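Elastinolytic metalloprotease (Pseudoalteromonas sp. CF6-2, PDB 6IK4) is an M23-family zinc metalloprotease, probably a metalloendopeptidase, with elastin-degrading activity, and probably acts on the peptidoglycan of Gram-positive bacteria. Local coordinates at residues R135-N139 and Y140-V144. Numbering follows the deposited sequence.
Sequences RYISN and YRIDV
A beta hairpin with a two-residue loop reverses direction through a type I' turn from I137 to Y140, with S138 and N139 at its corners, both in left-handed backbone conformations. I137 and Y140 form the hydrogen-bonded pair that closes it: I137 N gives to Y140 O at 3.0 Å, and Y140 N gives to I137 O at 2.9 Å. One pair on, Y136 and R141 form a non-hydrogen-bonded pair, with no backbone bond between them, and I142 N then meets R135 O at 2.9 Å. Across the non-hydrogen-bonded pair the Y136 ring lies against R141, whose CA sits over one ring face near the rim while CB reaches CE2 of Y136 at 3.5 Å. The hairpin forms one side of a four-stranded antiparallel sheet, with 140-143 next to strand 157-160. The R141 chain runs extended past the tyrosine, bends at chi3 (70°) and turns its guanidinium to set NH1 and NH2 end-on to the one D143 OD2, at 3.0 and 3.2 Å, in a salt bridge lying in the guanidinium plane; N134 OD1 also accepts from NH1. On the face that carries I137 and Y140, CG2 of I137 packs on CD1 of I142 at 3.8 Å, with F121 of strand 119-125 touching I137. The Y140 ring turns an edge to I137 O, and the hydroxyl of buried Y140 is hydrogen-bonded to Y172 O near the C-terminus.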
# COMPACT_ATOMS: atom_id res chain seq x y z
N ARG A 135 13.38 3.56 1.34
CA ARG A 135 12.78 3.58 0.01
C ARG A 135 11.96 4.87 -0.13
O ARG A 135 11.70 5.56 0.85
CB ARG A 135 11.90 2.35 -0.20
CG ARG A 135 12.61 1.01 -0.07
CD ARG A 135 13.42 0.70 -1.30
NE ARG A 135 14.15 -0.55 -1.17
CZ ARG A 135 14.98 -1.01 -2.09
NH1 ARG A 135 15.18 -0.32 -3.21
NH2 ARG A 135 15.62 -2.16 -1.89
N TYR A 136 11.56 5.18 -1.36
CA TYR A 136 10.89 6.44 -1.65
C TYR A 136 9.53 6.20 -2.29
O TYR A 136 9.36 5.26 -3.08
CB TYR A 136 11.74 7.32 -2.57
CG TYR A 136 12.88 7.95 -1.82
CD1 TYR A 136 14.04 7.24 -1.57
CD2 TYR A 136 12.79 9.25 -1.36
CE1 TYR A 136 15.10 7.81 -0.87
CE2 TYR A 136 13.85 9.84 -0.66
CZ TYR A 136 14.99 9.11 -0.42
OH TYR A 136 16.04 9.69 0.28
N ILE A 137 8.56 7.05 -1.95
CA ILE A 137 7.25 7.01 -2.59
C ILE A 137 6.76 8.45 -2.70
O ILE A 137 6.73 9.18 -1.70
CB ILE A 137 6.29 6.07 -1.83
CG1 ILE A 137 4.98 5.87 -2.60
CG2 ILE A 137 6.05 6.53 -0.38
CD1 ILE A 137 4.11 4.71 -2.07
N SER A 138 6.43 8.89 -3.92
CA SER A 138 6.06 10.30 -4.17
C SER A 138 7.10 11.25 -3.58
O SER A 138 6.77 12.32 -3.05
CB SER A 138 4.66 10.60 -3.63
OG SER A 138 3.66 9.96 -4.41
N ASN A 139 8.37 10.87 -3.68
CA ASN A 139 9.54 11.61 -3.21
C ASN A 139 9.65 11.66 -1.69
O ASN A 139 10.60 12.26 -1.19
CB ASN A 139 9.59 13.05 -3.76
CG ASN A 139 9.61 13.10 -5.28
OD1 ASN A 139 9.97 12.13 -5.94
ND2 ASN A 139 9.21 14.24 -5.82
N TYR A 140 8.71 11.08 -0.93
CA TYR A 140 8.93 10.89 0.50
C TYR A 140 9.94 9.78 0.74
O TYR A 140 9.81 8.70 0.17
CB TYR A 140 7.65 10.47 1.21
CG TYR A 140 6.57 11.52 1.33
CD1 TYR A 140 6.55 12.39 2.41
CD2 TYR A 140 5.55 11.59 0.40
CE1 TYR A 140 5.54 13.33 2.54
CE2 TYR A 140 4.54 12.53 0.51
CZ TYR A 140 4.54 13.39 1.59
OH TYR A 140 3.55 14.33 1.70
N ARG A 141 10.88 10.00 1.65
CA ARG A 141 11.67 8.88 2.16
C ARG A 141 10.88 8.22 3.28
O ARG A 141 10.35 8.91 4.15
CB ARG A 141 13.02 9.35 2.69
CG ARG A 141 13.91 8.19 3.20
CD ARG A 141 15.24 8.70 3.75
NE ARG A 141 15.03 9.42 5.00
CZ ARG A 141 14.93 8.84 6.20
NH1 ARG A 141 15.04 7.51 6.33
NH2 ARG A 141 14.73 9.59 7.27
N ILE A 142 10.78 6.89 3.24
CA ILE A 142 10.11 6.14 4.30
C ILE A 142 11.13 5.76 5.36
O ILE A 142 12.17 5.16 5.04
CB ILE A 142 9.42 4.88 3.74
CG1 ILE A 142 8.41 5.26 2.65
CG2 ILE A 142 8.75 4.08 4.88
CD1 ILE A 142 7.92 4.06 1.83
N ASP A 143 10.86 6.11 6.60
CA ASP A 143 11.71 5.71 7.71
C ASP A 143 10.91 4.74 8.57
O ASP A 143 9.92 5.14 9.18
CB ASP A 143 12.16 6.93 8.53
CG ASP A 143 13.30 6.59 9.46
OD1 ASP A 143 13.08 5.79 10.40
OD2 ASP A 143 14.42 7.11 9.25
N VAL A 144 11.34 3.49 8.64
CA VAL A 144 10.56 2.50 9.39
C VAL A 144 10.84 2.64 10.89
O VAL A 144 11.87 3.17 11.32
CB VAL A 144 10.81 1.07 8.90
CG1 VAL A 144 10.53 0.96 7.39
CG2 VAL A 144 12.22 0.58 9.28